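PDB 6F74: alcohol oxidase from Myceliophthora thermophila, which binds FAD and probably uses it to oxidise its substrate with molecular oxygen, as expected of a VAO-type flavoprotein oxidase. Local coordinates for residues 98-102 with 160-166; 437-441 with 534-540; 519-524 with 545-549. All coordinates share one frame; numbering follows the deposited sequence.

Contact 1: residues 98-102 with 160-166; sequences RNYPY and DLLGRSD. With FAD (flavin-adenine dinucleotide), chain I.
R98 and D166 form the salt bridge that joins the two loops. R98 NE points almost straight at D166 OD1, 2.7 Å away, with an N-H...O angle of 174°. The oxygen lies in the guanidinium plane and is met on its syn side. R98 NH2 adds a weak bond to S165 O at 2.8 Å and makes a second salt bridge with E172. Two waters link the Y100 backbone to those of D160 and L161; a third accepts from Y102 N and donates to D166 OD2.

D160 organises the second loop. Its OD2 accepts from L162 N, an Asx turn, and from R164 N on the opposite face of the carboxylate. R164 NH2 lies 2.7 Å from D160 OD1 in a salt bridge. This loop belongs to the FAD site of the VAO fold: D160 N and S165 OG both donate to FAD O1A. S165 OG is the closer, 2.6 Å from FAD O1A, and its chi1 of 57° turns it to the phosphate.

The Y100 and L161 side chains run side by side, Y100 CD2 3.7 Å from L161 CG, and Y100 also borders the flavin methyl C8M. Y102 CD1 approaches L161 O, and L162 O lies above one face of the ring, nearer its edge than its centre. R515 of helix 512-533 makes a cation-pi contact with Y102. N99 rests on helix 88-93, while the 160-166 loop links strands 152-155 and 171-174.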
loop_
_atom_site.group_PDB
_atom_site.type_symbol
_atom_site.label_atom_id
_atom_site.label_comp_id
_atom_site.label_asym_id
_atom_site.label_seq_id
_atom_site.Cartn_x
_atom_site.Cartn_y
_atom_site.Cartn_z
ATOM N N ARG A 98 -0.729 12.924 5.237
ATOM C CA ARG A 98 -1.223 11.727 4.607
ATOM C C ARG A 98 -1.128 11.803 3.086
ATOM O O ARG A 98 -1.662 12.718 2.462
ATOM C CB ARG A 98 -2.680 11.527 5.006
ATOM C CG ARG A 98 -2.849 11.247 6.504
ATOM C CD ARG A 98 -2.493 9.832 6.850
ATOM N NE ARG A 98 -2.572 9.588 8.282
ATOM C CZ ARG A 98 -1.635 9.905 9.183
ATOM N NH1 ARG A 98 -0.522 10.535 8.826
ATOM N NH2 ARG A 98 -1.848 9.659 10.481
ATOM N N ASN A 99 -0.415 10.851 2.486
ATOM C CA ASN A 99 -0.320 10.796 1.032
ATOM C C ASN A 99 -1.715 10.602 0.393
ATOM O O ASN A 99 -2.091 11.305 -0.513
ATOM C CB ASN A 99 0.592 9.660 0.615
ATOM C CG ASN A 99 2.028 10.075 0.511
ATOM O OD1 ASN A 99 2.591 9.999 -0.559
ATOM N ND2 ASN A 99 2.627 10.509 1.614
ATOM N N TYR A 100 -2.450 9.624 0.891
ATOM C CA TYR A 100 -3.780 9.348 0.439
ATOM C C TYR A 100 -4.775 9.537 1.608
ATOM O O TYR A 100 -5.228 8.588 2.204
ATOM C CB TYR A 100 -3.828 7.938 -0.089
ATOM C CG TYR A 100 -2.896 7.686 -1.254
ATOM C CD1 TYR A 100 -3.060 8.331 -2.476
ATOM C CD2 TYR A 100 -1.868 6.774 -1.133
ATOM C CE1 TYR A 100 -2.206 8.089 -3.539
ATOM C CE2 TYR A 100 -1.023 6.486 -2.199
ATOM C CZ TYR A 100 -1.169 7.143 -3.395
ATOM O OH TYR A 100 -0.287 6.836 -4.404
ATOM N N PRO A 101 -5.101 10.787 1.939
ATOM C CA PRO A 101 -5.895 11.041 3.148
ATOM C C PRO A 101 -7.252 10.379 3.080
ATOM O O PRO A 101 -7.937 10.512 2.063
ATOM C CB PRO A 101 -6.023 12.570 3.154
ATOM C CG PRO A 101 -5.805 12.983 1.744
ATOM C CD PRO A 101 -4.758 12.042 1.240
ATOM N N TYR A 102 -7.613 9.645 4.123
ATOM C CA TYR A 102 -8.774 8.756 4.073
ATOM C C TYR A 102 -10.093 9.575 4.053
ATOM O O TYR A 102 -11.086 9.167 3.457
ATOM C CB TYR A 102 -8.746 7.728 5.213
ATOM C CG TYR A 102 -9.932 6.788 5.155
ATOM C CD1 TYR A 102 -10.023 5.828 4.170
ATOM C CD2 TYR A 102 -10.998 6.921 6.038
ATOM C CE1 TYR A 102 -11.107 4.983 4.083
ATOM C CE2 TYR A 102 -12.110 6.089 5.952
ATOM C CZ TYR A 102 -12.150 5.120 4.967
ATOM O OH TYR A 102 -13.231 4.289 4.875
ATOM N N ASP A 160 -0.749 5.098 4.233
ATOM C CA ASP A 160 -1.879 4.206 4.107
ATOM C C ASP A 160 -3.054 4.800 3.322
ATOM O O ASP A 160 -3.330 6.010 3.415
ATOM C CB ASP A 160 -2.423 3.766 5.463
ATOM C CG ASP A 160 -3.059 2.414 5.413
ATOM O OD1 ASP A 160 -2.308 1.451 5.205
ATOM O OD2 ASP A 160 -4.292 2.312 5.561
ATOM N N LEU A 161 -3.717 3.921 2.577
ATOM C CA LEU A 161 -4.881 4.262 1.755
ATOM C C LEU A 161 -6.217 4.020 2.461
ATOM O O LEU A 161 -7.237 4.543 2.020
ATOM C CB LEU A 161 -4.886 3.424 0.461
ATOM C CG LEU A 161 -3.853 3.674 -0.650
ATOM C CD1 LEU A 161 -2.448 3.190 -0.316
ATOM C CD2 LEU A 161 -4.326 2.950 -1.913
ATOM N N LEU A 162 -6.188 3.244 3.553
ATOM C CA LEU A 162 -7.372 2.755 4.252
ATOM C C LEU A 162 -7.626 3.332 5.667
ATOM O O LEU A 162 -8.485 2.828 6.414
ATOM C CB LEU A 162 -7.303 1.228 4.319
ATOM C CG LEU A 162 -7.786 0.388 3.133
ATOM C CD1 LEU A 162 -6.988 0.675 1.881
ATOM C CD2 LEU A 162 -7.637 -1.079 3.517
ATOM N N GLY A 163 -6.898 4.376 6.052
ATOM C CA GLY A 163 -7.054 4.926 7.428
ATOM C C GLY A 163 -6.492 4.053 8.550
ATOM O O GLY A 163 -6.861 4.255 9.699
ATOM N N ARG A 164 -5.606 3.102 8.237
ATOM C CA ARG A 164 -5.056 2.162 9.247
ATOM C C ARG A 164 -3.948 2.766 10.108
ATOM O O ARG A 164 -3.574 2.193 11.126
ATOM C CB ARG A 164 -4.569 0.863 8.600
ATOM C CG ARG A 164 -5.670 0.107 7.862
ATOM C CD ARG A 164 -5.208 -1.174 7.187
ATOM N NE ARG A 164 -4.091 -0.867 6.311
ATOM C CZ ARG A 164 -3.254 -1.748 5.777
ATOM N NH1 ARG A 164 -3.404 -3.055 5.947
ATOM N NH2 ARG A 164 -2.256 -1.291 5.037
ATOM N N SER A 165 -3.418 3.913 9.682
ATOM C CA SER A 165 -2.584 4.772 10.539
ATOM C C SER A 165 -3.301 6.069 10.997
ATOM O O SER A 165 -2.653 7.106 11.211
ATOM C CB SER A 165 -1.267 5.085 9.819
ATOM O OG SER A 165 -1.443 5.702 8.556
ATOM N N ASP A 166 -4.630 6.019 11.114
ATOM C CA ASP A 166 -5.457 7.146 11.623
ATOM C C ASP A 166 -6.161 6.719 12.929
ATOM O O ASP A 166 -6.154 5.558 13.305
ATOM C CB ASP A 166 -6.519 7.579 10.582
ATOM C CG ASP A 166 -5.918 8.197 9.314
ATOM O OD1 ASP A 166 -4.685 8.267 9.201
ATOM O OD2 ASP A 166 -6.657 8.621 8.384
HETATM P PA FAD I . 1.690 3.867 7.341
HETATM O O1A FAD I . 0.450 4.692 7.005
HETATM O O2A FAD I . 2.749 4.554 8.145
HETATM O O5B FAD I . 1.193 2.565 8.084
HETATM C C5B FAD I . 0.391 1.645 7.397
HETATM C C4B FAD I . -0.189 0.658 8.395
HETATM O O4B FAD I . 0.904 -0.058 8.946
HETATM C C3B FAD I . -0.919 1.249 9.573
HETATM O O3B FAD I . -1.888 0.285 10.002
HETATM C C2B FAD I . 0.126 1.341 10.657
HETATM O O2B FAD I . -0.364 1.182 11.994
HETATM C C1B FAD I . 0.998 0.155 10.347
HETATM N N9A FAD I . 2.419 0.288 10.683
HETATM C C8A FAD I . 3.314 1.084 10.082
HETATM N N7A FAD I . 4.538 0.924 10.620
HETATM C C5A FAD I . 4.419 0.003 11.571
HETATM C C6A FAD I . 5.358 -0.622 12.504
HETATM N N6A FAD I . 6.649 -0.225 12.445
HETATM N N1A FAD I . 4.863 -1.546 13.369
HETATM C C2A FAD I . 3.548 -1.888 13.366
HETATM N N3A FAD I . 2.631 -1.363 12.512
HETATM C C4A FAD I . 3.025 -0.428 11.609
HETATM N N1 FAD I . 2.352 -0.638 -2.141
HETATM C C2 FAD I . 2.872 -1.574 -2.966
HETATM O O2 FAD I . 2.678 -2.788 -2.702
HETATM N N3 FAD I . 3.612 -1.246 -4.044
HETATM C C4 FAD I . 3.855 0.029 -4.393
HETATM O O4 FAD I . 4.525 0.330 -5.404
HETATM C C4X FAD I . 3.306 1.115 -3.554
HETATM N N5 FAD I . 3.508 2.413 -3.859
HETATM C C5X FAD I . 2.998 3.387 -3.064
HETATM C C6 FAD I . 3.234 4.723 -3.384
HETATM C C7 FAD I . 2.753 5.754 -2.596
HETATM C C7M FAD I . 3.078 7.139 -3.100
HETATM C C8 FAD I . 1.976 5.434 -1.364
HETATM C C8M FAD I . 1.452 6.504 -0.416
HETATM C C9 FAD I . 1.718 4.103 -1.054
HETATM C C9A FAD I . 2.203 3.047 -1.846
HETATM N N10 FAD I . 1.987 1.675 -1.542
HETATM C C10 FAD I . 2.522 0.691 -2.385
HETATM C "C1'" FAD I . 1.140 1.227 -0.412
HETATM C "C2'" FAD I . 1.774 0.810 0.874
HETATM O "O2'" FAD I . 2.196 -0.543 0.718
HETATM C "C3'" FAD I . 0.729 0.862 1.994
HETATM O "O3'" FAD I . 0.054 2.133 2.030
HETATM C "C4'" FAD I . 1.342 0.562 3.355
HETATM O "O4'" FAD I . 0.324 0.611 4.359
HETATM C "C5'" FAD I . 2.463 1.536 3.684
HETATM O "O5'" FAD I . 3.027 1.233 4.947
HETATM P P FAD I . 3.639 2.488 5.693
HETATM O O1P FAD I . 4.531 3.254 4.756
HETATM O O2P FAD I . 4.179 1.981 6.988
HETATM O O3P FAD I . 2.290 3.353 5.924
HETATM O O HOH W 1 -7.191 7.006 1.130
HETATM O O HOH W 2 -2.388 8.350 3.320
HETATM O O HOH W 3 -5.648 9.348 6.056
#

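Contact 2: residues 437-441 with 534-540; sequences SRLIN and APNTGGY. With FAD (flavin-adenine dinucleotide), chain I.
R438 reaches over the loop 534-540 from its strand. CB lies near G538 O, and CG is 3.8 Å from the same oxygen. CG stands anti to the backbone N (chi1 -163°), and the bend at chi2 carries the chain on to CD, 3.4 Å from G538 O. NE and NH2 then both donate to A534 O, at 2.8 and 2.9 Å. That carbonyl lies in the guanidinium plane. R438 NH1 lies 3.3 Å from G538 CA. G538 N sits over the centre of one guanidinium face, 3.4 Å above it. An alanine in place of R438 removes both donors, and A534 O would probably be left without its mate and the turn less firmly held.

The strand is 435-440, an outer strand of the seven-stranded antiparallel sheet. The loop leaves helix 512-533 through a type I turn from A534 to T537 and runs along this edge. L439 N donates to G538 O, and T537 OG1 donates to L439 O at 2.6 Å. Further on, S437 OG accepts from Y540 N and also bonds E543 O. The Y540 side chain leads away from strand 435-440, and its OH donates to FAD O2, 2.8 Å away.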
loop_
_atom_site.group_PDB
_atom_site.type_symbol
_atom_site.label_atom_id
_atom_site.label_comp_id
_atom_site.label_asym_id
_atom_site.label_seq_id
_atom_site.Cartn_x
_atom_site.Cartn_y
_atom_site.Cartn_z
ATOM N N SER A 437 -9.550 -4.246 -5.301
ATOM C CA SER A 437 -8.520 -5.073 -5.939
ATOM C C SER A 437 -8.966 -6.525 -5.928
ATOM O O SER A 437 -9.715 -6.978 -5.029
ATOM C CB SER A 437 -7.141 -4.901 -5.297
ATOM O OG SER A 437 -7.126 -5.070 -3.884
ATOM N N ARG A 438 -8.570 -7.214 -6.993
ATOM C CA ARG A 438 -8.905 -8.603 -7.175
ATOM C C ARG A 438 -7.741 -9.349 -7.801
ATOM O O ARG A 438 -7.263 -8.995 -8.889
ATOM C CB ARG A 438 -10.155 -8.757 -8.022
ATOM C CG ARG A 438 -10.773 -10.153 -7.903
ATOM C CD ARG A 438 -11.468 -10.333 -6.573
ATOM N NE ARG A 438 -11.957 -11.688 -6.356
ATOM C CZ ARG A 438 -12.317 -12.179 -5.160
ATOM N NH1 ARG A 438 -12.243 -11.430 -4.047
ATOM N NH2 ARG A 438 -12.752 -13.435 -5.077
ATOM N N LEU A 439 -7.259 -10.352 -7.079
ATOM C CA LEU A 439 -6.263 -11.259 -7.610
ATOM C C LEU A 439 -6.974 -12.128 -8.653
ATOM O O LEU A 439 -8.099 -12.582 -8.415
ATOM C CB LEU A 439 -5.640 -12.099 -6.508
ATOM C CG LEU A 439 -4.472 -11.493 -5.703
ATOM C CD1 LEU A 439 -4.894 -10.225 -4.944
ATOM C CD2 LEU A 439 -3.989 -12.548 -4.713
ATOM N N ILE A 440 -6.334 -12.326 -9.802
ATOM C CA ILE A 440 -6.919 -13.069 -10.935
ATOM C C ILE A 440 -6.133 -14.350 -11.224
ATOM O O ILE A 440 -4.945 -14.284 -11.555
ATOM C CB ILE A 440 -6.938 -12.213 -12.219
ATOM C CG1 ILE A 440 -7.606 -10.862 -11.967
ATOM C CG2 ILE A 440 -7.650 -12.932 -13.341
ATOM C CD1 ILE A 440 -9.018 -10.902 -11.414
ATOM N N ASN A 441 -6.814 -15.497 -11.098
ATOM C CA ASN A 441 -6.225 -16.816 -11.425
ATOM C C ASN A 441 -6.374 -17.103 -12.937
ATOM O O ASN A 441 -7.331 -16.636 -13.558
ATOM C CB ASN A 441 -6.884 -17.923 -10.593
ATOM C CG ASN A 441 -8.378 -18.029 -10.840
ATOM O OD1 ASN A 441 -9.096 -17.047 -10.717
ATOM N ND2 ASN A 441 -8.841 -19.224 -11.228
ATOM N N ALA A 534 -13.331 -13.487 -11.049
ATOM C CA ALA A 534 -12.476 -14.391 -10.255
ATOM C C ALA A 534 -13.028 -14.623 -8.850
ATOM O O ALA A 534 -12.586 -13.982 -7.905
ATOM C CB ALA A 534 -11.060 -13.851 -10.189
ATOM N N PRO A 535 -13.989 -15.571 -8.697
ATOM C CA PRO A 535 -14.686 -15.692 -7.410
ATOM C C PRO A 535 -13.955 -16.472 -6.332
ATOM O O PRO A 535 -14.362 -16.433 -5.181
ATOM C CB PRO A 535 -16.003 -16.373 -7.790
ATOM C CG PRO A 535 -15.637 -17.236 -8.953
ATOM C CD PRO A 535 -14.518 -16.529 -9.684
ATOM N N ASN A 536 -12.875 -17.162 -6.686
ATOM C CA ASN A 536 -12.190 -18.067 -5.759
ATOM C C ASN A 536 -10.890 -17.546 -5.220
ATOM O O ASN A 536 -10.169 -18.304 -4.605
ATOM C CB ASN A 536 -11.933 -19.397 -6.493
ATOM C CG ASN A 536 -13.219 -20.018 -7.004
ATOM O OD1 ASN A 536 -14.277 -19.958 -6.326
ATOM N ND2 ASN A 536 -13.150 -20.626 -8.183
ATOM N N THR A 537 -10.595 -16.259 -5.420
ATOM C CA THR A 537 -9.299 -15.688 -5.072
ATOM C C THR A 537 -9.379 -14.744 -3.857
ATOM O O THR A 537 -9.546 -15.188 -2.727
ATOM C CB THR A 537 -8.696 -14.993 -6.312
ATOM O OG1 THR A 537 -9.600 -14.004 -6.802
ATOM C CG2 THR A 537 -8.459 -16.034 -7.447
ATOM N N GLY A 538 -9.310 -13.436 -4.072
ATOM C CA GLY A 538 -9.260 -12.467 -2.987
ATOM C C GLY A 538 -8.744 -11.151 -3.546
ATOM O O GLY A 538 -8.689 -10.936 -4.772
ATOM N N GLY A 539 -8.414 -10.256 -2.619
ATOM C CA GLY A 539 -7.943 -8.923 -2.946
ATOM C C GLY A 539 -6.657 -8.673 -2.209
ATOM O O GLY A 539 -6.123 -9.569 -1.547
ATOM N N TYR A 540 -6.189 -7.428 -2.327
ATOM C CA TYR A 540 -4.922 -6.963 -1.773
ATOM C C TYR A 540 -5.200 -5.860 -0.738
ATOM O O TYR A 540 -5.595 -4.754 -1.103
ATOM C CB TYR A 540 -4.049 -6.404 -2.895
ATOM C CG TYR A 540 -2.707 -5.886 -2.445
ATOM C CD1 TYR A 540 -1.965 -6.552 -1.474
ATOM C CD2 TYR A 540 -2.155 -4.750 -3.011
ATOM C CE1 TYR A 540 -0.719 -6.097 -1.070
ATOM C CE2 TYR A 540 -0.903 -4.266 -2.589
ATOM C CZ TYR A 540 -0.188 -4.959 -1.627
ATOM O OH TYR A 540 1.050 -4.481 -1.209
HETATM P PA FAD I . 1.690 3.867 7.341
HETATM O O1A FAD I . 0.450 4.692 7.005
HETATM O O2A FAD I . 2.749 4.554 8.145
HETATM O O5B FAD I . 1.193 2.565 8.084
HETATM C C5B FAD I . 0.391 1.645 7.397
HETATM C C4B FAD I . -0.189 0.658 8.395
HETATM O O4B FAD I . 0.904 -0.058 8.946
HETATM C C3B FAD I . -0.919 1.249 9.573
HETATM O O3B FAD I . -1.888 0.285 10.002
HETATM C C2B FAD I . 0.126 1.341 10.657
HETATM O O2B FAD I . -0.364 1.182 11.994
HETATM C C1B FAD I . 0.998 0.155 10.347
HETATM N N9A FAD I . 2.419 0.288 10.683
HETATM C C8A FAD I . 3.314 1.084 10.082
HETATM N N7A FAD I . 4.538 0.924 10.620
HETATM C C5A FAD I . 4.419 0.003 11.571
HETATM C C6A FAD I . 5.358 -0.622 12.504
HETATM N N6A FAD I . 6.649 -0.225 12.445
HETATM N N1A FAD I . 4.863 -1.546 13.369
HETATM C C2A FAD I . 3.548 -1.888 13.366
HETATM N N3A FAD I . 2.631 -1.363 12.512
HETATM C C4A FAD I . 3.025 -0.428 11.609
HETATM N N1 FAD I . 2.352 -0.638 -2.141
HETATM C C2 FAD I . 2.872 -1.574 -2.966
HETATM O O2 FAD I . 2.678 -2.788 -2.702
HETATM N N3 FAD I . 3.612 -1.246 -4.044
HETATM C C4 FAD I . 3.855 0.029 -4.393
HETATM O O4 FAD I . 4.525 0.330 -5.404
HETATM C C4X FAD I . 3.306 1.115 -3.554
HETATM N N5 FAD I . 3.508 2.413 -3.859
HETATM C C5X FAD I . 2.998 3.387 -3.064
HETATM C C6 FAD I . 3.234 4.723 -3.384
HETATM C C7 FAD I . 2.753 5.754 -2.596
HETATM C C7M FAD I . 3.078 7.139 -3.100
HETATM C C8 FAD I . 1.976 5.434 -1.364
HETATM C C8M FAD I . 1.452 6.504 -0.416
HETATM C C9 FAD I . 1.718 4.103 -1.054
HETATM C C9A FAD I . 2.203 3.047 -1.846
HETATM N N10 FAD I . 1.987 1.675 -1.542
HETATM C C10 FAD I . 2.522 0.691 -2.385
HETATM C "C1'" FAD I . 1.140 1.227 -0.412
HETATM C "C2'" FAD I . 1.774 0.810 0.874
HETATM O "O2'" FAD I . 2.196 -0.543 0.718
HETATM C "C3'" FAD I . 0.729 0.862 1.994
HETATM O "O3'" FAD I . 0.054 2.133 2.030
HETATM C "C4'" FAD I . 1.342 0.562 3.355
HETATM O "O4'" FAD I . 0.324 0.611 4.359
HETATM C "C5'" FAD I . 2.463 1.536 3.684
HETATM O "O5'" FAD I . 3.027 1.233 4.947
HETATM P P FAD I . 3.639 2.488 5.693
HETATM O O1P FAD I . 4.531 3.254 4.756
HETATM O O2P FAD I . 4.179 1.981 6.988
HETATM O O3P FAD I . 2.290 3.353 5.924
#

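Contact 3: residues 519-524 with 545-549; sequences QHQVTH and DGSDP
T523 and D545 make the direct hydrogen bond between helix 512-533 and the loop 545-549. The loop begins with an Asx turn, in which D545 OD1 accepts from S547 N, inside a type I beta turn from D545 to D548. It lies in the berberine-bridge-enzyme-like C-terminal region and leads into helix 551-556.

The tight part is the polar group around D545. T523 OG1 donates to D545 OD2 at 2.8 Å, on the syn lone pair. The two side chains cross at about a right angle. T523 OG1 stands anti to its carbonyl carbon (chi1 -61°), and this turns the hydroxyl to the carboxylate. Q519 NE2, one helical turn earlier, donates to T523 OG1 at 2.9 Å. T523 OG1 is thus a relay: it accepts from Q519 and gives to D545. A water completes the group, accepting from Q519 NE2 and donating to D545 OD1, 2.6 Å away. D545 also touches T436 of strand 435-440, so the carboxylate is buried between helix, strand and loop. Both of its oxygens have donors.

The other side is looser. T523 CG2 meets D548 CA and P549 CD only at 4.1 Å. The H524 ring lies with one face over T523 CG2, and its edge looks toward P549 CG. H524 and P549 are both exposed, so this end faces solvent. D548 turns its carboxylate to K531, a salt bridge further along the same helix. Beside the polar group, S547 packs against the Q519 side chain. S547 CB lies 3.6 Å from Q519 CD.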
loop_
_atom_site.group_PDB
_atom_site.type_symbol
_atom_site.label_atom_id
_atom_site.label_comp_id
_atom_site.label_asym_id
_atom_site.label_seq_id
_atom_site.Cartn_x
_atom_site.Cartn_y
_atom_site.Cartn_z
ATOM N N GLN A 519 -18.400 5.197 -3.440
ATOM C CA GLN A 519 -18.017 3.970 -2.729
ATOM C C GLN A 519 -18.851 2.773 -3.184
ATOM O O GLN A 519 -18.320 1.668 -3.343
ATOM C CB GLN A 519 -18.160 4.126 -1.202
ATOM C CG GLN A 519 -17.618 2.941 -0.419
ATOM C CD GLN A 519 -16.128 2.756 -0.663
ATOM O OE1 GLN A 519 -15.333 3.547 -0.173
ATOM N NE2 GLN A 519 -15.748 1.741 -1.448
ATOM N N HIS A 520 -20.145 3.007 -3.399
ATOM C CA HIS A 520 -21.049 1.998 -3.935
ATOM C C HIS A 520 -20.691 1.535 -5.341
ATOM O O HIS A 520 -20.795 0.350 -5.632
ATOM C CB HIS A 520 -22.489 2.524 -3.965
ATOM C CG HIS A 520 -23.485 1.523 -4.480
ATOM N ND1 HIS A 520 -24.083 0.584 -3.665
ATOM C CD2 HIS A 520 -23.929 1.273 -5.734
ATOM C CE1 HIS A 520 -24.884 -0.174 -4.392
ATOM N NE2 HIS A 520 -24.796 0.213 -5.649
ATOM N N GLN A 521 -20.316 2.459 -6.223
ATOM C CA GLN A 521 -19.839 2.068 -7.544
ATOM C C GLN A 521 -18.583 1.203 -7.434
ATOM O O GLN A 521 -18.500 0.178 -8.084
ATOM C CB GLN A 521 -19.550 3.288 -8.423
ATOM C CG GLN A 521 -20.796 4.113 -8.831
ATOM C CD GLN A 521 -21.843 3.315 -9.563
ATOM O OE1 GLN A 521 -21.571 2.757 -10.610
ATOM N NE2 GLN A 521 -23.047 3.239 -9.002
ATOM N N VAL A 522 -17.619 1.607 -6.602
ATOM C CA VAL A 522 -16.380 0.871 -6.455
ATOM C C VAL A 522 -16.606 -0.504 -5.845
ATOM O O VAL A 522 -16.118 -1.505 -6.389
ATOM C CB VAL A 522 -15.341 1.657 -5.654
ATOM C CG1 VAL A 522 -14.067 0.838 -5.418
ATOM C CG2 VAL A 522 -14.962 2.929 -6.432
ATOM N N THR A 523 -17.356 -0.568 -4.751
ATOM C CA THR A 523 -17.568 -1.835 -4.046
ATOM C C THR A 523 -18.541 -2.776 -4.763
ATOM O O THR A 523 -18.213 -3.947 -4.990
ATOM C CB THR A 523 -18.055 -1.604 -2.583
ATOM O OG1 THR A 523 -17.066 -0.869 -1.829
ATOM C CG2 THR A 523 -18.328 -2.964 -1.885
ATOM N N HIS A 524 -19.731 -2.268 -5.109
ATOM C CA HIS A 524 -20.840 -3.110 -5.570
ATOM C C HIS A 524 -21.088 -3.161 -7.071
ATOM O O HIS A 524 -21.901 -3.973 -7.491
ATOM C CB HIS A 524 -22.153 -2.698 -4.866
ATOM C CG HIS A 524 -22.102 -2.859 -3.377
ATOM N ND1 HIS A 524 -22.046 -4.096 -2.767
ATOM C CD2 HIS A 524 -22.072 -1.946 -2.386
ATOM C CE1 HIS A 524 -22.006 -3.942 -1.458
ATOM N NE2 HIS A 524 -22.016 -2.644 -1.198
ATOM N N ASP A 545 -10.239 -2.643 -1.010
ATOM C CA ASP A 545 -11.554 -2.070 -0.688
ATOM C C ASP A 545 -11.845 -2.246 0.778
ATOM O O ASP A 545 -12.310 -3.290 1.193
ATOM C CB ASP A 545 -12.628 -2.786 -1.506
ATOM C CG ASP A 545 -14.015 -2.159 -1.357
ATOM O OD1 ASP A 545 -14.179 -1.179 -0.627
ATOM O OD2 ASP A 545 -14.962 -2.646 -2.016
ATOM N N GLY A 546 -11.635 -1.192 1.544
ATOM C CA GLY A 546 -11.837 -1.236 2.996
ATOM C C GLY A 546 -13.298 -1.158 3.371
ATOM O O GLY A 546 -13.601 -1.359 4.538
ATOM N N SER A 547 -14.199 -0.849 2.419
ATOM C CA SER A 547 -15.655 -0.872 2.671
ATOM C C SER A 547 -16.365 -2.125 2.237
ATOM O O SER A 547 -17.598 -2.178 2.372
ATOM C CB SER A 547 -16.336 0.272 1.946
ATOM O OG SER A 547 -15.834 1.477 2.488
ATOM N N ASP A 548 -15.625 -3.128 1.752
ATOM C CA ASP A 548 -16.227 -4.360 1.294
ATOM C C ASP A 548 -16.763 -5.089 2.512
ATOM O O ASP A 548 -15.984 -5.427 3.412
ATOM C CB ASP A 548 -15.173 -5.181 0.548
ATOM C CG ASP A 548 -15.671 -6.555 0.097
ATOM O OD1 ASP A 548 -16.895 -6.803 0.029
ATOM O OD2 ASP A 548 -14.805 -7.402 -0.231
ATOM N N PRO A 549 -18.095 -5.323 2.580
ATOM C CA PRO A 549 -18.641 -6.187 3.634
ATOM C C PRO A 549 -17.921 -7.526 3.785
ATOM O O PRO A 549 -17.944 -8.123 4.866
ATOM C CB PRO A 549 -20.076 -6.474 3.157
ATOM C CG PRO A 549 -20.436 -5.314 2.281
ATOM C CD PRO A 549 -19.136 -4.874 1.642
HETATM O O HOH W 4 -13.086 1.016 -1.361
#

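Overall arrangement
From the N terminus, the chain first closes contact 1, where the loop after helix 88-93 meets the loop between strands 152-155 and 171-174. Contact 1 is complete before the other two open. Contact 2 opens on edge strand 435-440 and closes in the loop after helix 512-533. Contact 3 starts on that helix and closes just beyond the end of contact 2, so these two cross. Contact 2 ties the loop to the edge of the seven-stranded sheet, and contact 3 ties its later part back to the helix. Contacts 1 and 2 both reach FAD, from centres 23 Å apart. Contact 3 touches contact 1 where L162 CD2 packs on G546 CA at 4.2 Å.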